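Long-range contacts in sulfatase (Bacteroides fragilis CAG:558, PDB 6USS), which probably hydrolyses aryl sulfate esters as a calcium-dependent arylsulfatase of a human gut bacterium: residues M78-Y83 and D371-K376; R103-N108 and D128-G133; W109-G114 and G169-P174. The protein carries 1 engineered substitution. All blocks are in the same frame, centred on the assembly; numbering follows the deposited sequence.

Contact 1 (M78-Y83 and D371-K376); sequences MFTQAY and DTKCDK
Phe-79 holds CG anti to its own carbonyl carbon (chi1 -76°), while Cys-374 on the neighbouring strand holds SG anti to its backbone N (chi1 -177°), and the two side chains meet on the same face of the sheet. CE2 of Phe-79 lies 3.8 Å from CB of Cys-374, and the sulfur sits obliquely to the ring, SG 4.9 Å from its centroid, a Cys sulfur-aromatic contact. Leu-410 of helix 408-412 packs on both residues. Met-78 and Lys-373 share the other face, where Met-78 turns to Leu-51 and Phe-53. Three backbone bonds stitch the strands: Met-78 N to Thr-372 O, Cys-374 N to Met-78 O at 2.8 Å, and a longer one, Thr-80 N to Cys-374 O at 3.3 Å. At Thr-80 and Gln-81 the chain turns a corner, and beyond the Thr-80 bond a side chain takes over. The extended Gln-81 gives NE2 to Asp-375 O at 2.7 Å, nearly along the C=O axis although bent at the hydrogen (132°), and its OE1 takes a bond from Arg-445. A water fills in beside the Phe-79 ring edge, accepting from Gln-81 N and donating to the carbonyl oxygens of Cys-374 and Lys-376. Here the short strand 372-374 pairs in parallel with strand 77-83, which also pairs with strands 357-363 (antiparallel) and 378-379 (parallel), within the large mixed sheet of the alkaline phosphatase-like sulfatase fold.

Contact 2 (R103-N108 and D128-G133); sequences RHRVTN and DWNVNG
Trp-129 lies with its indole between Asn-108 and Val-131 of its own segment, in a buried loop-on-loop contact of the sulfatase fold where the chain leaves helix 101-104. CB of Asn-108 stands over the six-membered ring, 4.0 Å from its centroid and toward the rim, a CH-pi contact; CG1 of Val-131 lies over the opposite face, also toward the rim. The ring edge meets backbone, with Arg-105 O in its plane 3.4 Å from CE3. Asp-118 ties the two residues together from outside, accepting from Trp-129 NE1 on one carboxylate oxygen and from Asn-108 ND2 on the other. OG1 of Thr-107, which bonds to Asn-429, lies 3.8 Å from CB of Trp-129.

Val-106 wedges its methyls against the Asn-130 to Gly-133 beta turn, CG2 being 3.6 Å from Gly-133 O. Its N lies in the ring plane of His-104 and donates to ND1 at 3.0 Å, while NE2 of that ring bonds to Ser-94. Asn-130 donates twice: backbone N to Arg-105 O, just past the helix, at 2.8 Å, and ND2 to O of the last helical residue, His-104, at 2.8 Å, the oxygen lying in the amide plane but the donor standing 37° above the carbonyl plane.

Contact 3 (W109-G114 and G169-P174); sequences WTYPKG and GAVNTP
Tyr-111 and Val-171 are joined by a backbone bond, Val-171 N to Tyr-111 O at 2.9 Å with the donor in the carbonyl plane, where the 109-114 loop meets the type II beta turn Ala-170 to Thr-173. Chi1 of -173° puts CG of Tyr-111 anti to the backbone N, and the ring, turned by chi2 of 94°, has a face over which Val-171 CB stands 4.1 Å from the centroid, offset toward the rim, in a CH-pi contact. Trp-215 stacks on the ring.

Two irregular loops of the sulfatase fold meet here, one following helix 101-104 and the other following strand 159-164, with the side chain of Thr-110 about 11 Å from the bound calcium ion. Near that end a water sits 2.7 Å from OG1 of Thr-110 and close to Gly-169 O. At the other end Lys-113 is extended throughout, its CG lying 3.9 Å from CG2 of Thr-173. NZ then bonds to Asn-172 O at 2.7 Å, and Glu-248 of the second subunit adds a long, weak ion pair. Within the turn, OG1 and N of Thr-173 both donate to Ala-170 O, from the same face of its carbonyl plane.

In the fold
All three contacts belong to the sulfatase family region. Contacts 2 and 3 are nested inside the long loop closed by contact 1, which sits on the opposite side of the chain's centre, about 29 and 34 Å from their centres. Contacts 2 and 3 have centres about 11 Å apart, and their segments alternate along the chain: 103-108, 109-114, 128-133, then 169-174. Asn-132 links them, its OD1 probably bonding to Gly-114 N and its O to Ala-170 N. Together they form one loop cluster, with the side chains of Asn-108 and Thr-110 about 10 and 11 Å from the calcium ion, whereas contact 1 pairs two strands of the large mixed sheet, away from the metal site.

Contact 1 (M78-Y83 and D371-K376)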
ATOM      1  N   MET A  78      -6.528 -13.045  30.240  1.00 18.08           N
ATOM      2  CA  MET A  78      -5.682 -14.077  29.660  1.00 18.02           C
ATOM      3  C   MET A  78      -6.563 -15.184  29.103  1.00 21.20           C
ATOM      4  O   MET A  78      -7.546 -15.580  29.736  1.00 26.13           O
ATOM      5  CB  MET A  78      -4.736 -14.675  30.700  1.00 17.99           C
ATOM      6  CG  MET A  78      -3.837 -13.681  31.411  1.00 18.97           C
ATOM      7  SD  MET A  78      -3.035 -14.452  32.837  1.00 22.80           S
ATOM      8  CE  MET A  78      -2.324 -15.922  32.068  1.00 20.43           C
ATOM      9  N   PHE A  79      -6.205 -15.702  27.937  1.00 20.47           N
ATOM     10  CA  PHE A  79      -6.881 -16.873  27.391  1.00 20.63           C
ATOM     11  C   PHE A  79      -5.971 -18.075  27.599  1.00 19.59           C
ATOM     12  O   PHE A  79      -4.921 -18.186  26.961  1.00 24.19           O
ATOM     13  CB  PHE A  79      -7.232 -16.675  25.920  1.00 18.86           C
ATOM     14  CG  PHE A  79      -8.411 -15.769  25.704  1.00 21.29           C
ATOM     15  CD1 PHE A  79      -8.240 -14.389  25.588  1.00 19.24           C
ATOM     16  CD2 PHE A  79      -9.697 -16.291  25.638  1.00 17.77           C
ATOM     17  CE1 PHE A  79      -9.320 -13.554  25.387  1.00 16.12           C
ATOM     18  CE2 PHE A  79     -10.791 -15.459  25.442  1.00 15.78           C
ATOM     19  CZ  PHE A  79     -10.599 -14.087  25.319  1.00 19.85           C
ATOM     20  N   THR A  80      -6.357 -18.960  28.505  1.00 20.39           N
ATOM     21  CA  THR A  80      -5.520 -20.096  28.862  1.00 22.17           C
ATOM     22  C   THR A  80      -5.714 -21.288  27.931  1.00 19.80           C
ATOM     23  O   THR A  80      -4.997 -22.288  28.069  1.00 18.68           O
ATOM     24  CB  THR A  80      -5.782 -20.512  30.321  1.00 15.05           C
ATOM     25  OG1 THR A  80      -7.162 -20.851  30.483  1.00 18.56           O
ATOM     26  CG2 THR A  80      -5.444 -19.384  31.262  1.00 13.31           C
ATOM     27  N   GLN A  81      -6.637 -21.205  26.972  1.00 17.44           N
ATOM     28  CA  GLN A  81      -6.864 -22.289  26.014  1.00 20.32           C
ATOM     29  C   GLN A  81      -7.057 -21.723  24.600  1.00 18.21           C
ATOM     30  O   GLN A  81      -8.041 -21.992  23.918  1.00 19.36           O
ATOM     31  CB  GLN A  81      -8.049 -23.148  26.460  1.00 18.09           C
ATOM     32  CG  GLN A  81      -7.842 -24.630  26.223  1.00 23.16           C
ATOM     33  CD  GLN A  81      -8.927 -25.531  26.851  1.00 26.86           C
ATOM     34  OE1 GLN A  81      -8.726 -26.738  27.010  1.00 24.54           O
ATOM     35  NE2 GLN A  81     -10.064 -24.945  27.207  1.00 19.87           N
ATOM     36  N   ALA A  82      -6.082 -20.938  24.132  1.00 15.13           N
ATOM     37  CA  ALA A  82      -6.108 -20.362  22.788  1.00 16.99           C
ATOM     38  C   ALA A  82      -5.250 -21.186  21.833  1.00 16.17           C
ATOM     39  O   ALA A  82      -4.107 -21.512  22.151  1.00 20.14           O
ATOM     40  CB  ALA A  82      -5.615 -18.909  22.811  1.00 16.75           C
ATOM     41  N   TYR A  83      -5.788 -21.490  20.645  1.00 17.89           N
ATOM     42  CA  TYR A  83      -5.125 -22.360  19.677  1.00 17.11           C
ATOM     43  C   TYR A  83      -4.778 -21.654  18.364  1.00 17.27           C
ATOM     44  O   TYR A  83      -5.529 -20.815  17.860  1.00 15.86           O
ATOM     45  CB  TYR A  83      -5.988 -23.595  19.368  1.00 15.13           C
ATOM     46  CG  TYR A  83      -6.112 -24.498  20.561  1.00 19.76           C
ATOM     47  CD1 TYR A  83      -5.026 -25.245  21.002  1.00 20.34           C
ATOM     48  CD2 TYR A  83      -7.298 -24.570  21.281  1.00 20.48           C
ATOM     49  CE1 TYR A  83      -5.123 -26.063  22.128  1.00 21.00           C
ATOM     50  CE2 TYR A  83      -7.406 -25.386  22.401  1.00 23.85           C
ATOM     51  CZ  TYR A  83      -6.315 -26.125  22.821  1.00 21.12           C
ATOM     52  OH  TYR A  83      -6.435 -26.921  23.932  1.00 22.76           O
ATOM     53  N   ASP A 371      -7.399  -8.249  35.052  1.00 25.07           N
ATOM     54  CA  ASP A 371      -6.860  -9.336  35.867  1.00 21.08           C
ATOM     55  C   ASP A 371      -7.762 -10.564  35.872  1.00 22.21           C
ATOM     56  O   ASP A 371      -8.004 -11.172  36.917  1.00 25.85           O
ATOM     57  CB  ASP A 371      -6.590  -8.873  37.299  1.00 19.07           C
ATOM     58  CG  ASP A 371      -5.581  -9.770  38.018  1.00 27.30           C
ATOM     59  OD1 ASP A 371      -4.692 -10.338  37.333  1.00 22.46           O
ATOM     60  OD2 ASP A 371      -5.678  -9.914  39.260  1.00 32.60           O
ATOM     61  N   THR A 372      -8.249 -10.947  34.696  1.00 17.56           N
ATOM     62  CA  THR A 372      -9.158 -12.083  34.610  1.00 19.32           C
ATOM     63  C   THR A 372      -8.608 -13.124  33.642  1.00 21.25           C
ATOM     64  O   THR A 372      -7.656 -12.874  32.890  1.00 22.36           O
ATOM     65  CB  THR A 372     -10.577 -11.638  34.207  1.00 22.43           C
ATOM     66  OG1 THR A 372     -10.558 -11.001  32.920  1.00 22.67           O
ATOM     67  CG2 THR A 372     -11.111 -10.649  35.213  1.00 17.79           C
ATOM     68  N   LYS A 373      -9.208 -14.320  33.695  1.00 24.82           N
ATOM     69  CA  LYS A 373      -8.823 -15.449  32.854  1.00 20.56           C
ATOM     70  C   LYS A 373     -10.055 -16.058  32.202  1.00 22.60           C
ATOM     71  O   LYS A 373     -11.151 -16.013  32.760  1.00 25.13           O
ATOM     72  CB  LYS A 373      -8.088 -16.535  33.655  1.00 18.12           C
ATOM     73  CG  LYS A 373      -6.704 -16.155  34.128  1.00 23.36           C
ATOM     74  CD  LYS A 373      -6.158 -17.188  35.106  1.00 23.51           C
ATOM     75  CE  LYS A 373      -4.955 -16.657  35.902  1.00 33.55           C
ATOM     76  NZ  LYS A 373      -3.777 -17.581  35.854  1.00 32.19           N
ATOM     77  N   CYS A 374      -9.871 -16.620  31.010  1.00 24.97           N
ATOM     78  CA  CYS A 374     -10.960 -17.248  30.281  1.00 21.27           C
ATOM     79  C   CYS A 374     -10.500 -18.605  29.785  1.00 23.75           C
ATOM     80  O   CYS A 374      -9.565 -18.706  28.978  1.00 19.64           O
ATOM     81  CB  CYS A 374     -11.438 -16.398  29.103  1.00 17.60           C
ATOM     82  SG  CYS A 374     -12.853 -17.200  28.276  1.00 23.32           S
ATOM     83  N   ASP A 375     -11.196 -19.631  30.248  1.00 28.78           N
ATOM     84  CA  ASP A 375     -10.921 -21.038  29.994  1.00 23.11           C
ATOM     85  C   ASP A 375     -11.460 -21.514  28.650  1.00 23.87           C
ATOM     86  O   ASP A 375     -11.018 -22.558  28.153  1.00 20.86           O
ATOM     87  CB  ASP A 375     -11.570 -21.859  31.121  1.00 27.58           C
ATOM     88  CG  ASP A 375     -10.853 -23.146  31.422  1.00 40.63           C
ATOM     89  OD1 ASP A 375      -9.758 -23.403  30.849  1.00 45.37           O
ATOM     90  OD2 ASP A 375     -11.402 -23.908  32.259  1.00 46.91           O
ATOM     91  N   LYS A 376     -12.423 -20.794  28.070  1.00 18.22           N
ATOM     92  CA  LYS A 376     -13.095 -21.263  26.861  1.00 23.34           C
ATOM     93  C   LYS A 376     -12.139 -21.248  25.675  1.00 19.54           C
ATOM     94  O   LYS A 376     -11.329 -20.332  25.521  1.00 18.94           O
ATOM     95  CB  LYS A 376     -14.325 -20.404  26.559  1.00 24.79           C
ATOM     96  CG  LYS A 376     -15.281 -20.249  27.754  1.00 25.91           C
ATOM     97  CD  LYS A 376     -15.612 -21.612  28.329  1.00 27.80           C
ATOM     98  CE  LYS A 376     -16.746 -21.565  29.334  1.00 27.91           C
ATOM     99  NZ  LYS A 376     -17.314 -22.952  29.420  1.00 44.81           N
TER
HETATM  100  O   HOH W   1      -9.063 -19.641  26.396  1.00 17.82           O

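Contact 2 (R103-N108 and D128-G133)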
ATOM      1  N   ARG A 103      -9.207 -25.418   4.882  1.00 21.01           N
ATOM      2  CA  ARG A 103      -9.828 -24.822   3.709  1.00 18.43           C
ATOM      3  C   ARG A 103      -8.831 -24.032   2.861  1.00 23.91           C
ATOM      4  O   ARG A 103      -8.874 -24.114   1.626  1.00 24.05           O
ATOM      5  CB  ARG A 103     -10.991 -23.928   4.132  1.00 21.35           C
ATOM      6  CG  ARG A 103     -11.687 -23.264   2.971  1.00 19.05           C
ATOM      7  CD  ARG A 103     -12.503 -22.076   3.422  1.00 19.06           C
ATOM      8  NE  ARG A 103     -13.486 -22.418   4.446  1.00 21.92           N
ATOM      9  CZ  ARG A 103     -14.616 -23.071   4.195  1.00 20.94           C
ATOM     10  NH1 ARG A 103     -14.890 -23.462   2.960  1.00 16.71           N
ATOM     11  NH2 ARG A 103     -15.469 -23.340   5.174  1.00 14.12           N
ATOM     12  N   HIS A 104      -7.934 -23.249   3.470  1.00 17.35           N
ATOM     13  CA  HIS A 104      -7.094 -22.449   2.587  1.00 20.49           C
ATOM     14  C   HIS A 104      -5.870 -23.202   2.075  1.00 20.25           C
ATOM     15  O   HIS A 104      -5.216 -22.717   1.146  1.00 18.51           O
ATOM     16  CB  HIS A 104      -6.683 -21.117   3.250  1.00 19.04           C
ATOM     17  CG  HIS A 104      -5.873 -21.258   4.504  1.00 20.14           C
ATOM     18  ND1 HIS A 104      -4.647 -21.895   4.544  1.00 18.14           N
ATOM     19  CD2 HIS A 104      -6.101 -20.800   5.759  1.00 17.29           C
ATOM     20  CE1 HIS A 104      -4.164 -21.832   5.773  1.00 19.64           C
ATOM     21  NE2 HIS A 104      -5.028 -21.173   6.530  1.00 16.81           N
ATOM     22  N   ARG A 105      -5.559 -24.369   2.633  1.00 17.74           N
ATOM     23  CA  ARG A 105      -4.548 -25.288   2.112  1.00 18.89           C
ATOM     24  C   ARG A 105      -3.129 -24.733   2.134  1.00 18.75           C
ATOM     25  O   ARG A 105      -2.238 -25.324   1.512  1.00 16.91           O
ATOM     26  CB  ARG A 105      -4.874 -25.736   0.687  1.00 16.51           C
ATOM     27  CG  ARG A 105      -6.209 -26.421   0.576  1.00 22.61           C
ATOM     28  CD  ARG A 105      -6.674 -26.423  -0.849  1.00 21.59           C
ATOM     29  NE  ARG A 105      -7.669 -27.454  -1.108  1.00 19.12           N
ATOM     30  CZ  ARG A 105      -8.084 -27.779  -2.328  1.00 21.38           C
ATOM     31  NH1 ARG A 105      -7.576 -27.156  -3.379  1.00 20.64           N
ATOM     32  NH2 ARG A 105      -8.999 -28.723  -2.505  1.00 25.26           N
ATOM     33  N   VAL A 106      -2.886 -23.617   2.813  1.00 15.06           N
ATOM     34  CA  VAL A 106      -1.512 -23.216   3.091  1.00 17.92           C
ATOM     35  C   VAL A 106      -1.127 -23.890   4.400  1.00 16.23           C
ATOM     36  O   VAL A 106      -1.078 -23.241   5.449  1.00 19.45           O
ATOM     37  CB  VAL A 106      -1.368 -21.681   3.175  1.00 19.63           C
ATOM     38  CG1 VAL A 106       0.056 -21.278   2.977  1.00 16.19           C
ATOM     39  CG2 VAL A 106      -2.244 -20.998   2.149  1.00 17.02           C
ATOM     40  N   THR A 107      -0.879 -25.205   4.352  1.00 18.66           N
ATOM     41  CA  THR A 107      -0.830 -26.053   5.543  1.00 17.70           C
ATOM     42  C   THR A 107       0.581 -26.358   6.012  1.00 19.70           C
ATOM     43  O   THR A 107       0.742 -26.941   7.090  1.00 20.38           O
ATOM     44  CB  THR A 107      -1.581 -27.384   5.306  1.00 18.62           C
ATOM     45  OG1 THR A 107      -1.276 -27.902   4.007  1.00 18.89           O
ATOM     46  CG2 THR A 107      -3.098 -27.196   5.428  1.00 16.86           C
ATOM     47  N   ASN A 108       1.599 -25.994   5.244  1.00 17.55           N
ATOM     48  CA  ASN A 108       2.976 -26.042   5.708  1.00 17.85           C
ATOM     49  C   ASN A 108       3.627 -24.707   5.371  1.00 21.35           C
ATOM     50  O   ASN A 108       3.003 -23.840   4.751  1.00 22.38           O
ATOM     51  CB  ASN A 108       3.710 -27.229   5.086  1.00 19.65           C
ATOM     52  CG  ASN A 108       4.941 -27.605   5.846  1.00 20.53           C
ATOM     53  OD1 ASN A 108       5.360 -26.898   6.768  1.00 21.43           O
ATOM     54  ND2 ASN A 108       5.557 -28.718   5.449  1.00 22.10           N
ATOM     55  N   ASP A 128      -1.444 -31.711  -2.580  1.00 22.36           N
ATOM     56  CA  ASP A 128      -1.081 -30.679  -3.553  1.00 20.74           C
ATOM     57  C   ASP A 128      -1.557 -29.349  -2.985  1.00 18.21           C
ATOM     58  O   ASP A 128      -2.544 -28.760  -3.429  1.00 15.00           O
ATOM     59  CB  ASP A 128      -1.687 -30.962  -4.918  1.00 18.85           C
ATOM     60  CG  ASP A 128      -1.261 -29.948  -5.969  1.00 23.65           C
ATOM     61  OD1 ASP A 128      -0.382 -29.102  -5.689  1.00 17.41           O
ATOM     62  OD2 ASP A 128      -1.835 -29.991  -7.076  1.00 24.45           O
ATOM     63  N   TRP A 129      -0.822 -28.875  -1.985  1.00 18.58           N
ATOM     64  CA  TRP A 129      -1.240 -27.757  -1.161  1.00 20.96           C
ATOM     65  C   TRP A 129      -0.775 -26.417  -1.759  1.00 16.86           C
ATOM     66  O   TRP A 129      -0.079 -26.364  -2.774  1.00 20.45           O
ATOM     67  CB  TRP A 129      -0.738 -27.978   0.268  1.00 19.31           C
ATOM     68  CG  TRP A 129       0.759 -27.931   0.465  1.00 24.74           C
ATOM     69  CD1 TRP A 129       1.668 -28.937   0.220  1.00 22.01           C
ATOM     70  CD2 TRP A 129       1.516 -26.824   0.982  1.00 22.05           C
ATOM     71  NE1 TRP A 129       2.944 -28.513   0.553  1.00 18.81           N
ATOM     72  CE2 TRP A 129       2.875 -27.227   1.027  1.00 19.52           C
ATOM     73  CE3 TRP A 129       1.176 -25.537   1.418  1.00 18.13           C
ATOM     74  CZ2 TRP A 129       3.890 -26.382   1.485  1.00 19.72           C
ATOM     75  CZ3 TRP A 129       2.190 -24.699   1.873  1.00 19.50           C
ATOM     76  CH2 TRP A 129       3.532 -25.127   1.901  1.00 19.12           C
ATOM     77  N   ASN A 130      -1.207 -25.321  -1.131  1.00 17.98           N
ATOM     78  CA  ASN A 130      -1.071 -23.978  -1.706  1.00 21.10           C
ATOM     79  C   ASN A 130       0.266 -23.346  -1.312  1.00 19.02           C
ATOM     80  O   ASN A 130       0.334 -22.380  -0.547  1.00 22.47           O
ATOM     81  CB  ASN A 130      -2.244 -23.102  -1.285  1.00 17.64           C
ATOM     82  CG  ASN A 130      -3.463 -23.318  -2.154  1.00 18.83           C
ATOM     83  OD1 ASN A 130      -3.338 -23.612  -3.336  1.00 16.23           O
ATOM     84  ND2 ASN A 130      -4.651 -23.169  -1.576  1.00 21.00           N
ATOM     85  N   VAL A 131       1.338 -23.877  -1.909  1.00 17.46           N
ATOM     86  CA  VAL A 131       2.719 -23.505  -1.605  1.00 16.62           C
ATOM     87  C   VAL A 131       2.935 -22.008  -1.761  1.00 22.13           C
ATOM     88  O   VAL A 131       3.915 -21.464  -1.245  1.00 21.26           O
ATOM     89  CB  VAL A 131       3.714 -24.257  -2.508  1.00 19.81           C
ATOM     90  CG1 VAL A 131       3.693 -25.743  -2.211  1.00 16.85           C
ATOM     91  CG2 VAL A 131       3.397 -23.983  -3.983  1.00 14.47           C
ATOM     92  N   ASN A 132       2.047 -21.333  -2.493  1.00 21.52           N
ATOM     93  CA  ASN A 132       2.250 -19.922  -2.773  1.00 18.85           C
ATOM     94  C   ASN A 132       1.514 -19.008  -1.812  1.00 25.26           C
ATOM     95  O   ASN A 132       1.701 -17.784  -1.893  1.00 22.67           O
ATOM     96  CB  ASN A 132       1.829 -19.593  -4.205  1.00 22.31           C
ATOM     97  CG  ASN A 132       2.878 -19.987  -5.234  1.00 21.14           C
ATOM     98  OD1 ASN A 132       4.015 -20.354  -4.893  1.00 17.76           O
ATOM     99  ND2 ASN A 132       2.492 -19.934  -6.504  1.00 24.66           N
ATOM    100  N   GLY A 133       0.677 -19.554  -0.919  1.00 17.71           N
ATOM    101  CA  GLY A 133       0.155 -18.755   0.178  1.00 15.14           C
ATOM    102  C   GLY A 133      -1.213 -18.169  -0.089  1.00 21.08           C
ATOM    103  O   GLY A 133      -2.069 -18.824  -0.688  1.00 26.72           O
TER

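Contact 3 (W109-G114 and G169-P174)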
ATOM      1  N   TRP A 109       4.886 -24.517   5.763  1.00 19.63           N
ATOM      2  CA  TRP A 109       5.469 -23.183   5.644  1.00 26.09           C
ATOM      3  C   TRP A 109       5.895 -22.856   4.205  1.00 22.24           C
ATOM      4  O   TRP A 109       6.393 -23.707   3.468  1.00 18.53           O
ATOM      5  CB  TRP A 109       6.642 -23.010   6.615  1.00 27.67           C
ATOM      6  CG  TRP A 109       7.871 -23.800   6.312  1.00 24.46           C
ATOM      7  CD1 TRP A 109       8.172 -25.053   6.767  1.00 22.80           C
ATOM      8  CD2 TRP A 109       8.987 -23.378   5.512  1.00 23.31           C
ATOM      9  NE1 TRP A 109       9.407 -25.445   6.290  1.00 25.91           N
ATOM     10  CE2 TRP A 109       9.927 -24.435   5.516  1.00 26.93           C
ATOM     11  CE3 TRP A 109       9.284 -22.210   4.798  1.00 22.40           C
ATOM     12  CZ2 TRP A 109      11.141 -24.362   4.820  1.00 25.00           C
ATOM     13  CZ3 TRP A 109      10.491 -22.134   4.119  1.00 24.73           C
ATOM     14  CH2 TRP A 109      11.404 -23.207   4.132  1.00 27.99           C
ATOM     15  N   THR A 110       5.688 -21.604   3.810  1.00 24.23           N
ATOM     16  CA  THR A 110       5.909 -21.171   2.437  1.00 22.06           C
ATOM     17  C   THR A 110       7.122 -20.255   2.326  1.00 21.26           C
ATOM     18  O   THR A 110       7.464 -19.530   3.270  1.00 17.13           O
ATOM     19  CB  THR A 110       4.687 -20.431   1.890  1.00 17.14           C
ATOM     20  OG1 THR A 110       4.570 -19.166   2.544  1.00 17.77           O
ATOM     21  CG2 THR A 110       3.430 -21.226   2.135  1.00 16.77           C
ATOM     22  N   TYR A 111       7.784 -20.323   1.144  1.00 17.78           N
ATOM     23  CA  TYR A 111       8.641 -19.267   0.609  1.00 19.64           C
ATOM     24  C   TYR A 111       8.889 -19.455  -0.895  1.00 20.04           C
ATOM     25  O   TYR A 111       8.509 -18.580  -1.684  1.00 15.27           O
ATOM     26  CB  TYR A 111       9.969 -19.154   1.372  1.00 15.73           C
ATOM     27  CG  TYR A 111      10.776 -17.950   0.917  1.00 19.38           C
ATOM     28  CD1 TYR A 111      10.688 -16.725   1.590  1.00 19.52           C
ATOM     29  CD2 TYR A 111      11.606 -18.028  -0.200  1.00 19.09           C
ATOM     30  CE1 TYR A 111      11.419 -15.626   1.166  1.00 23.62           C
ATOM     31  CE2 TYR A 111      12.335 -16.929  -0.633  1.00 21.89           C
ATOM     32  CZ  TYR A 111      12.232 -15.738   0.044  1.00 23.93           C
ATOM     33  OH  TYR A 111      12.947 -14.661  -0.398  1.00 26.52           O
ATOM     34  N   PRO A 112       9.508 -20.549  -1.349  1.00 18.93           N
ATOM     35  CA  PRO A 112       9.862 -20.644  -2.778  1.00 18.18           C
ATOM     36  C   PRO A 112       8.629 -20.712  -3.668  1.00 17.74           C
ATOM     37  O   PRO A 112       7.724 -21.513  -3.432  1.00 16.22           O
ATOM     38  CB  PRO A 112      10.673 -21.943  -2.855  1.00 16.25           C
ATOM     39  CG  PRO A 112      10.147 -22.767  -1.731  1.00 21.66           C
ATOM     40  CD  PRO A 112       9.921 -21.762  -0.619  1.00 19.42           C
ATOM     41  N   LYS A 113       8.616 -19.894  -4.727  1.00 17.13           N
ATOM     42  CA  LYS A 113       7.455 -19.848  -5.613  1.00 17.13           C
ATOM     43  C   LYS A 113       7.269 -21.175  -6.344  1.00 21.63           C
ATOM     44  O   LYS A 113       8.200 -21.690  -6.978  1.00 18.31           O
ATOM     45  CB  LYS A 113       7.587 -18.713  -6.616  1.00 16.62           C
ATOM     46  CG  LYS A 113       6.434 -18.627  -7.620  1.00 20.31           C
ATOM     47  CD  LYS A 113       6.543 -17.329  -8.470  1.00 19.70           C
ATOM     48  CE  LYS A 113       5.374 -17.182  -9.422  1.00 16.18           C
ATOM     49  NZ  LYS A 113       5.259 -15.796  -9.919  1.00 24.05           N
ATOM     50  N   GLY A 114       6.066 -21.733  -6.231  1.00 20.33           N
ATOM     51  CA  GLY A 114       5.707 -22.963  -6.899  1.00 19.91           C
ATOM     52  C   GLY A 114       6.348 -24.236  -6.377  1.00 21.57           C
ATOM     53  O   GLY A 114       6.192 -25.280  -7.013  1.00 25.21           O
ATOM     54  N   GLY A 169       2.580 -14.777   1.556  1.00 20.92           N
ATOM     55  CA  GLY A 169       2.632 -15.305   0.208  1.00 17.93           C
ATOM     56  C   GLY A 169       4.057 -15.662  -0.159  1.00 19.03           C
ATOM     57  O   GLY A 169       5.020 -15.126   0.399  1.00 22.55           O
ATOM     58  N   ALA A 170       4.183 -16.596  -1.093  1.00 15.91           N
ATOM     59  CA  ALA A 170       5.512 -17.013  -1.501  1.00 18.85           C
ATOM     60  C   ALA A 170       6.216 -15.859  -2.197  1.00 16.98           C
ATOM     61  O   ALA A 170       5.585 -14.906  -2.655  1.00 18.94           O
ATOM     62  CB  ALA A 170       5.441 -18.237  -2.417  1.00 16.29           C
ATOM     63  N   VAL A 171       7.547 -15.944  -2.261  1.00 16.22           N
ATOM     64  CA  VAL A 171       8.313 -14.912  -2.951  1.00 20.06           C
ATOM     65  C   VAL A 171       7.862 -14.829  -4.409  1.00 21.84           C
ATOM     66  O   VAL A 171       7.545 -15.849  -5.042  1.00 19.31           O
ATOM     67  CB  VAL A 171       9.822 -15.190  -2.822  1.00 18.13           C
ATOM     68  CG1 VAL A 171      10.279 -16.295  -3.790  1.00 13.06           C
ATOM     69  CG2 VAL A 171      10.615 -13.903  -3.026  1.00 15.48           C
ATOM     70  N   ASN A 172       7.781 -13.596  -4.931  1.00 16.62           N
ATOM     71  CA  ASN A 172       7.323 -13.328  -6.307  1.00 19.56           C
ATOM     72  C   ASN A 172       5.901 -13.823  -6.581  1.00 22.92           C
ATOM     73  O   ASN A 172       5.581 -14.214  -7.711  1.00 19.11           O
ATOM     74  CB  ASN A 172       8.271 -13.917  -7.355  1.00 16.76           C
ATOM     75  CG  ASN A 172       9.635 -13.288  -7.308  1.00 19.33           C
ATOM     76  OD1 ASN A 172       9.759 -12.068  -7.184  1.00 21.79           O
ATOM     77  ND2 ASN A 172      10.674 -14.110  -7.405  1.00 17.48           N
ATOM     78  N   THR A 173       5.033 -13.813  -5.561  1.00 18.93           N
ATOM     79  CA  THR A 173       3.589 -13.889  -5.745  1.00 17.60           C
ATOM     80  C   THR A 173       2.934 -12.695  -5.038  1.00 18.34           C
ATOM     81  O   THR A 173       3.538 -12.106  -4.137  1.00 16.16           O
ATOM     82  CB  THR A 173       3.014 -15.222  -5.227  1.00 17.47           C
ATOM     83  OG1 THR A 173       3.139 -15.310  -3.797  1.00 16.22           O
ATOM     84  CG2 THR A 173       3.741 -16.396  -5.882  1.00 14.49           C
ATOM     85  N   PRO A 174       1.727 -12.282  -5.453  1.00 21.36           N
ATOM     86  CA  PRO A 174       1.173 -11.006  -4.940  1.00 19.35           C
ATOM     87  C   PRO A 174       1.148 -10.879  -3.423  1.00 19.89           C
ATOM     88  O   PRO A 174       1.398  -9.786  -2.898  1.00 22.82           O
ATOM     89  CB  PRO A 174      -0.245 -10.978  -5.527  1.00 16.47           C
ATOM     90  CG  PRO A 174      -0.128 -11.757  -6.804  1.00 18.63           C
ATOM     91  CD  PRO A 174       0.884 -12.860  -6.524  1.00 18.46           C
TER
HETATM   92  O   HOH W   2       6.343 -17.157   1.968  1.00 10.49           O